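Local coordinates for protein ACDH-11, isoform b (Caenorhabditis elegans, PDB 4Y9J) that belongs to the acyl-CoA dehydrogenase family of flavoproteins, binding flavin-adenine dinucleotide within a four-chain assembly, at residues D364-M369 and Q552-V557; A147-A152 and D173-R178. All coordinates share one frame; numbering follows the deposited sequence.

Interaction 1. Residues D364-M369 and Q552-V557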
ATOM      1  N   ASP B 364      33.576  19.137  14.581  1.00 39.49           N
ATOM      2  CA  ASP B 364      32.776  18.573  15.654  1.00 39.81           C
ATOM      3  C   ASP B 364      32.736  17.029  15.566  1.00 38.78           C
ATOM      4  O   ASP B 364      32.717  16.361  16.573  1.00 41.55           O
ATOM      5  CB  ASP B 364      31.342  19.153  15.623  1.00 41.05           C
ATOM      6  CG  ASP B 364      31.259  20.600  16.151  1.00 48.05           C
ATOM      7  OD1 ASP B 364      32.199  21.079  16.846  1.00 49.97           O
ATOM      8  OD2 ASP B 364      30.173  21.228  15.888  1.00 50.62           O
ATOM      9  N   THR B 365      32.753  16.491  14.359  1.00 36.99           N
ATOM     10  CA  THR B 365      32.661  15.062  14.107  1.00 37.27           C
ATOM     11  C   THR B 365      34.008  14.421  14.514  1.00 38.58           C
ATOM     12  O   THR B 365      34.004  13.362  15.074  1.00 38.47           O
ATOM     13  CB  THR B 365      32.357  14.809  12.621  1.00 36.35           C
ATOM     14  OG1 THR B 365      31.013  15.302  12.306  1.00 35.17           O
ATOM     15  CG2 THR B 365      32.409  13.371  12.320  1.00 37.86           C
ATOM     16  N   ARG B 366      35.129  15.072  14.196  1.00 37.99           N
ATOM     17  CA  ARG B 366      36.416  14.513  14.539  1.00 42.25           C
ATOM     18  C   ARG B 366      36.585  14.390  16.043  1.00 42.76           C
ATOM     19  O   ARG B 366      37.141  13.405  16.520  1.00 42.74           O
ATOM     20  CB  ARG B 366      37.547  15.318  13.950  1.00 43.75           C
ATOM     21  CG  ARG B 366      37.624  15.221  12.462  1.00 45.26           C
ATOM     22  CD  ARG B 366      38.883  15.849  11.929  1.00 51.47           C
ATOM     23  NE  ARG B 366      38.939  15.943  10.482  1.00 50.54           N
ATOM     24  CZ  ARG B 366      40.065  16.182   9.814  1.00 52.46           C
ATOM     25  NH1 ARG B 366      41.242  16.368  10.441  1.00 51.15           N
ATOM     26  NH2 ARG B 366      40.009  16.254   8.497  1.00 53.27           N
ATOM     27  N   GLY B 367      36.118  15.365  16.799  1.00 42.36           N
ATOM     28  CA  GLY B 367      36.250  15.322  18.263  1.00 41.96           C
ATOM     29  C   GLY B 367      35.512  14.099  18.851  1.00 39.75           C
ATOM     30  O   GLY B 367      36.020  13.333  19.660  1.00 40.65           O
ATOM     31  N   SER B 368      34.298  13.932  18.428  1.00 38.27           N
ATOM     32  CA  SER B 368      33.513  12.785  18.909  1.00 38.20           C
ATOM     33  C   SER B 368      34.034  11.413  18.423  1.00 37.77           C
ATOM     34  O   SER B 368      33.936  10.416  19.073  1.00 39.70           O
ATOM     35  CB  SER B 368      32.057  12.970  18.570  1.00 36.47           C
ATOM     36  OG  SER B 368      31.615  14.042  19.290  1.00 37.03           O
ATOM     37  N   MET B 369      34.583  11.406  17.260  1.00 38.57           N
ATOM     38  CA  MET B 369      35.227  10.249  16.748  1.00 40.53           C
ATOM     39  C   MET B 369      36.392   9.822  17.662  1.00 40.70           C
ATOM     40  O   MET B 369      36.542   8.637  17.955  1.00 40.34           O
ATOM     41  CB  MET B 369      35.758  10.629  15.392  1.00 44.07           C
ATOM     42  CG  MET B 369      36.011   9.489  14.539  1.00 54.43           C
ATOM     43  SD  MET B 369      34.384   9.102  13.802  1.00 62.35           S
ATOM     44  CE  MET B 369      35.314   7.669  13.307  1.00 53.33           C
ATOM     45  N   GLN B 552      48.413  19.018   8.832  1.00 68.37           N
ATOM     46  CA  GLN B 552      48.054  20.399   9.180  1.00 69.77           C
ATOM     47  C   GLN B 552      46.568  20.517   9.573  1.00 66.93           C
ATOM     48  O   GLN B 552      46.229  21.229  10.516  1.00 67.73           O
ATOM     49  CB  GLN B 552      48.412  21.342   8.037  1.00 72.07           C
ATOM     50  CG  GLN B 552      48.239  22.822   8.367  1.00 75.30           C
ATOM     51  CD  GLN B 552      49.079  23.251   9.552  1.00 74.84           C
ATOM     52  OE1 GLN B 552      50.095  22.673   9.809  1.00 78.55           O
ATOM     53  NE2 GLN B 552      48.630  24.233  10.290  1.00 74.28           N
ATOM     54  N   SER B 553      45.706  19.772   8.899  1.00 65.13           N
ATOM     55  CA  SER B 553      44.264  19.816   9.217  1.00 62.37           C
ATOM     56  C   SER B 553      44.067  19.355  10.669  1.00 61.43           C
ATOM     57  O   SER B 553      43.198  19.866  11.372  1.00 56.39           O
ATOM     58  CB  SER B 553      43.449  18.936   8.272  1.00 65.63           C
ATOM     59  OG  SER B 553      43.287  17.560   8.737  1.00 66.93           O
ATOM     60  N   ASP B 554      44.907  18.437  11.157  1.00 59.31           N
ATOM     61  CA  ASP B 554      44.726  17.928  12.499  1.00 57.23           C
ATOM     62  C   ASP B 554      44.968  19.028  13.521  1.00 55.48           C
ATOM     63  O   ASP B 554      44.237  19.118  14.521  1.00 55.56           O
ATOM     64  CB  ASP B 554      45.657  16.728  12.774  1.00 59.18           C
ATOM     65  CG  ASP B 554      45.232  15.450  12.015  1.00 61.66           C
ATOM     66  OD1 ASP B 554      44.017  15.156  11.879  1.00 56.92           O
ATOM     67  OD2 ASP B 554      46.135  14.680  11.577  1.00 65.15           O
ATOM     68  N   ILE B 555      45.963  19.868  13.292  1.00 58.01           N
ATOM     69  CA  ILE B 555      46.252  21.013  14.217  1.00 58.74           C
ATOM     70  C   ILE B 555      45.120  22.049  14.197  1.00 58.49           C
ATOM     71  O   ILE B 555      44.661  22.530  15.224  1.00 59.15           O
ATOM     72  CB  ILE B 555      47.597  21.726  13.903  1.00 62.43           C
ATOM     73  CG1 ILE B 555      48.785  20.822  14.218  1.00 63.16           C
ATOM     74  CG2 ILE B 555      47.752  22.984  14.748  1.00 62.14           C
ATOM     75  CD1 ILE B 555      50.079  21.195  13.526  1.00 68.81           C
ATOM     76  N   GLU B 556      44.678  22.378  13.004  1.00 58.25           N
ATOM     77  CA  GLU B 556      43.646  23.382  12.841  1.00 58.45           C
ATOM     78  C   GLU B 556      42.313  22.933  13.475  1.00 54.53           C
ATOM     79  O   GLU B 556      41.586  23.732  14.065  1.00 54.17           O
ATOM     80  CB  GLU B 556      43.446  23.644  11.366  1.00 59.14           C
ATOM     81  CG  GLU B 556      42.506  24.808  11.130  1.00 61.65           C
ATOM     82  CD  GLU B 556      43.011  26.146  11.711  1.00 60.33           C
ATOM     83  OE1 GLU B 556      42.148  27.071  11.924  1.00 56.97           O
ATOM     84  OE2 GLU B 556      44.264  26.279  11.900  1.00 59.57           O
ATOM     85  N   VAL B 557      42.020  21.644  13.367  1.00 51.33           N
ATOM     86  CA  VAL B 557      40.813  21.071  13.974  1.00 48.82           C
ATOM     87  C   VAL B 557      40.896  21.131  15.515  1.00 49.27           C
ATOM     88  O   VAL B 557      39.930  21.494  16.181  1.00 46.44           O
ATOM     89  CB  VAL B 557      40.622  19.619  13.520  1.00 48.44           C
ATOM     90  CG1 VAL B 557      39.582  18.942  14.366  1.00 47.27           C
ATOM     91  CG2 VAL B 557      40.179  19.557  12.076  1.00 48.71           C
TER
HETATM   92  O   HOH W   1      41.836  15.918  13.263  1.00 45.96           O
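Where the long helix 352-383 of the acyl-CoA dehydrogenase C-terminal domain meets the N-terminal part of helix 552-563, R366 reaches across to S553, D554 and V557. The two short segments run nearly perpendicular, at 92°, with axes 11.1 Å apart at their closest, a gap too wide for backbones to touch and bridged here by one long side chain. R366 leaves its helix with CG beside the backbone N and then stays extended as far as NE, which carries the guanidinium over to the second helix. There NH1 donates to S553 OG at 2.9 Å with an N-H...O angle of 157°, the hydroxyl lying at the guanidinium edge and close to its plane. D554 OD1 approaches the same nitrogen obliquely, NH1 to OD1 3.4 Å, with the carboxylate plane turned 63° from the guanidinium. This salt bridge is long, and water 1 supplements it by accepting from R366 NH1 at 2.9 Å and donating to D554 OD1 at 2.7 Å. V557 covers one face of the guanidinium, its CG2 3.7 Å from R366 NH1, while both methyls also pack against the arginine CD. The other nitrogens are held as well: NE pairs with E362 one helical turn back, and NH2 with D589 of the second subunit, which also hydrogen-bonds S553 OG. D554 OD1 has a further partner in R36, and N551 bonds both S553 OG and D554 OD2. With its polar partners distributed around it, the buried arginine is probably fixed in rotation and its charge well compensated. It thereby ties the helical C-terminal region of the acyl-CoA dehydrogenase fold to the additional helices that follow it, beside the second subunit.

Interaction 2. Residues A147-A152 and D173-R178; sequences AMTDGA and DRLRSR
Helix 143-158 presents residues 147-152 to the C-terminal end of helix 166-175, whose chain leaves the helix after L175 and continues through R176 to R178 as loop. The backbones come nearest at T149 and L175, with CA atoms 6.3 Å apart, and no hydrogen bond links the segments. From the second segment, L175 alone makes the contact, dividing its two methyls between T149 and A152, residues on the same side of the first helix. CD2 meets T149 CG2 at 3.7 Å, and CD1 reaches A152 CB at 3.9 Å, one turn further along. The threonine methyl also lies 3.7 Å from L175 O, so it packs against both the side chain and the backbone of the leucine. That methyl points across because CG2 stands opposite the backbone N of T149, while OG1, at chi1 -63°, sits beside that N and is bonded to P145 O within its own helix. The result is a small, wholly buried apolar patch. L175 also packs on V153 of helix 143-158, and S186 of strand 186-189 touches both A152 and L175, while T185 in the preceding loop touches T149.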
ATOM      1  N   ALA B 147      24.251  -4.579  18.024  1.00 30.66           N
ATOM      2  CA  ALA B 147      24.497  -3.967  19.341  1.00 30.58           C
ATOM      3  C   ALA B 147      24.040  -4.865  20.480  1.00 32.26           C
ATOM      4  O   ALA B 147      24.771  -5.080  21.435  1.00 30.94           O
ATOM      5  CB  ALA B 147      23.856  -2.627  19.475  1.00 28.91           C
ATOM      6  N   MET B 148      22.804  -5.320  20.364  1.00 30.63           N
ATOM      7  CA  MET B 148      22.185  -6.124  21.364  1.00 32.15           C
ATOM      8  C   MET B 148      22.848  -7.493  21.475  1.00 32.35           C
ATOM      9  O   MET B 148      22.874  -8.036  22.574  1.00 33.05           O
ATOM     10  CB  MET B 148      20.717  -6.271  21.124  1.00 31.99           C
ATOM     11  CG  MET B 148      19.979  -4.988  21.321  1.00 34.16           C
ATOM     12  SD  MET B 148      18.180  -5.117  21.183  1.00 33.06           S
ATOM     13  CE  MET B 148      17.978  -5.703  19.560  1.00 30.68           C
ATOM     14  N   THR B 149      23.369  -8.003  20.352  1.00 29.38           N
ATOM     15  CA  THR B 149      24.032  -9.295  20.317  1.00 31.48           C
ATOM     16  C   THR B 149      25.357  -9.180  21.096  1.00 32.69           C
ATOM     17  O   THR B 149      25.670 -10.036  21.931  1.00 33.28           O
ATOM     18  CB  THR B 149      24.217  -9.764  18.865  1.00 31.08           C
ATOM     19  OG1 THR B 149      22.892  -9.936  18.258  1.00 32.27           O
ATOM     20  CG2 THR B 149      25.087 -10.977  18.750  1.00 33.56           C
ATOM     21  N   ASP B 150      26.101  -8.116  20.846  1.00 33.39           N
ATOM     22  CA  ASP B 150      27.389  -7.857  21.535  1.00 33.65           C
ATOM     23  C   ASP B 150      27.137  -7.673  23.023  1.00 34.33           C
ATOM     24  O   ASP B 150      27.787  -8.262  23.852  1.00 34.67           O
ATOM     25  CB  ASP B 150      28.016  -6.624  20.876  1.00 34.29           C
ATOM     26  CG  ASP B 150      29.475  -6.353  21.263  1.00 36.03           C
ATOM     27  OD1 ASP B 150      29.989  -7.043  22.155  1.00 39.03           O
ATOM     28  OD2 ASP B 150      30.100  -5.382  20.685  1.00 36.59           O
ATOM     29  N   GLY B 151      26.095  -6.934  23.349  1.00 33.83           N
ATOM     30  CA  GLY B 151      25.730  -6.679  24.726  1.00 34.63           C
ATOM     31  C   GLY B 151      25.311  -7.940  25.460  1.00 35.19           C
ATOM     32  O   GLY B 151      25.660  -8.112  26.624  1.00 35.28           O
ATOM     33  N   ALA B 152      24.608  -8.840  24.764  1.00 31.93           N
ATOM     34  CA  ALA B 152      24.242 -10.115  25.305  1.00 34.36           C
ATOM     35  C   ALA B 152      25.447 -10.985  25.619  1.00 35.15           C
ATOM     36  O   ALA B 152      25.494 -11.621  26.682  1.00 36.87           O
ATOM     37  CB  ALA B 152      23.320 -10.892  24.330  1.00 35.75           C
ATOM     38  N   ASP B 173      28.136 -19.036  22.268  1.00 41.02           N
ATOM     39  CA  ASP B 173      28.817 -19.662  21.120  1.00 41.86           C
ATOM     40  C   ASP B 173      28.162 -19.237  19.795  1.00 41.70           C
ATOM     41  O   ASP B 173      28.840 -18.870  18.881  1.00 42.20           O
ATOM     42  CB  ASP B 173      28.836 -21.183  21.216  1.00 42.79           C
ATOM     43  CG  ASP B 173      29.830 -21.703  22.266  1.00 45.20           C
ATOM     44  OD1 ASP B 173      30.762 -20.955  22.595  1.00 43.84           O
ATOM     45  OD2 ASP B 173      29.695 -22.860  22.729  1.00 45.29           O
ATOM     46  N   ARG B 174      26.846 -19.210  19.755  1.00 39.92           N
ATOM     47  CA  ARG B 174      26.109 -18.804  18.543  1.00 40.07           C
ATOM     48  C   ARG B 174      26.092 -17.343  18.262  1.00 38.50           C
ATOM     49  O   ARG B 174      26.232 -16.965  17.137  1.00 36.22           O
ATOM     50  CB  ARG B 174      24.709 -19.344  18.614  1.00 41.25           C
ATOM     51  CG  ARG B 174      24.878 -20.858  18.654  1.00 46.50           C
ATOM     52  CD  ARG B 174      23.591 -21.610  18.564  1.00 50.67           C
ATOM     53  NE  ARG B 174      23.141 -21.636  17.192  1.00 55.14           N
ATOM     54  CZ  ARG B 174      22.322 -22.551  16.683  1.00 53.49           C
ATOM     55  NH1 ARG B 174      21.852 -23.521  17.445  1.00 55.71           N
ATOM     56  NH2 ARG B 174      21.927 -22.435  15.431  1.00 47.88           N
ATOM     57  N   LEU B 175      25.937 -16.526  19.292  1.00 36.70           N
ATOM     58  CA  LEU B 175      26.022 -15.106  19.129  1.00 34.82           C
ATOM     59  C   LEU B 175      27.367 -14.673  18.565  1.00 35.99           C
ATOM     60  O   LEU B 175      27.415 -13.687  17.801  1.00 35.65           O
ATOM     61  CB  LEU B 175      25.713 -14.358  20.432  1.00 35.91           C
ATOM     62  CG  LEU B 175      24.315 -14.586  21.041  1.00 36.38           C
ATOM     63  CD1 LEU B 175      24.257 -14.176  22.509  1.00 36.79           C
ATOM     64  CD2 LEU B 175      23.236 -13.855  20.270  1.00 36.39           C
ATOM     65  N   ARG B 176      28.459 -15.351  18.950  1.00 37.23           N
ATOM     66  CA  ARG B 176      29.801 -15.046  18.429  1.00 39.61           C
ATOM     67  C   ARG B 176      30.155 -15.760  17.126  1.00 41.07           C
ATOM     68  O   ARG B 176      31.246 -15.599  16.619  1.00 43.76           O
ATOM     69  CB  ARG B 176      30.867 -15.538  19.452  1.00 45.01           C
ATOM     70  CG  ARG B 176      30.833 -14.850  20.764  1.00 46.41           C
ATOM     71  CD  ARG B 176      31.697 -15.600  21.786  1.00 50.40           C
ATOM     72  NE  ARG B 176      33.096 -15.620  21.365  1.00 52.86           N
ATOM     73  CZ  ARG B 176      34.081 -16.256  22.001  1.00 58.70           C
ATOM     74  NH1 ARG B 176      33.829 -16.993  23.095  1.00 60.57           N
ATOM     75  NH2 ARG B 176      35.319 -16.209  21.490  1.00 57.97           N
ATOM     76  N   SER B 177      29.313 -16.637  16.593  1.00 41.05           N
ATOM     77  CA  SER B 177      29.731 -17.423  15.444  1.00 40.23           C
ATOM     78  C   SER B 177      29.894 -16.654  14.166  1.00 39.61           C
ATOM     79  O   SER B 177      29.114 -15.737  13.845  1.00 38.93           O
ATOM     80  CB  SER B 177      28.733 -18.488  15.199  1.00 41.70           C
ATOM     81  OG  SER B 177      29.089 -19.312  14.121  1.00 42.39           O
ATOM     82  N   ARG B 178      30.911 -17.032  13.413  1.00 41.64           N
ATOM     83  CA  ARG B 178      31.108 -16.482  12.052  1.00 43.27           C
ATOM     84  C   ARG B 178      30.371 -17.290  10.981  1.00 42.43           C
ATOM     85  O   ARG B 178      30.368 -16.917   9.822  1.00 42.94           O
ATOM     86  CB  ARG B 178      32.614 -16.393  11.743  1.00 47.63           C
ATOM     87  CG  ARG B 178      33.312 -15.420  12.689  1.00 50.47           C
ATOM     88  CD  ARG B 178      34.752 -14.998  12.365  1.00 55.20           C
ATOM     89  NE  ARG B 178      34.808 -14.119  11.176  1.00 55.74           N
ATOM     90  CZ  ARG B 178      35.657 -13.109  10.964  1.00 57.01           C
ATOM     91  NH1 ARG B 178      36.523 -12.675  11.904  1.00 59.11           N
ATOM     92  NH2 ARG B 178      35.607 -12.485   9.788  1.00 55.29           N
TER

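In the fold
Interactions 1 and 2 lie on opposite sides of the chain's centre, their centres 33 Å apart and their nearest atoms about 16 Å apart, so they do not touch. In sequence, interaction 2 closes before interaction 1 opens. They differ in character: 147-152 with 173-178 is an apolar contact inside the N-terminal domain that no other chain reaches, whereas 364-369 with 552-557 is built around a charged, hydrogen-bonded arginine and abuts the second subunit. Segment 147-152 also carries A147, which touches bound UCC, although T149 and A152 make the contact; the T149 side chain is about 10 Å from UCC and about 11 Å from flavin-adenine dinucleotide. Helix 304-338 packs against segments 364-369 and 147-152.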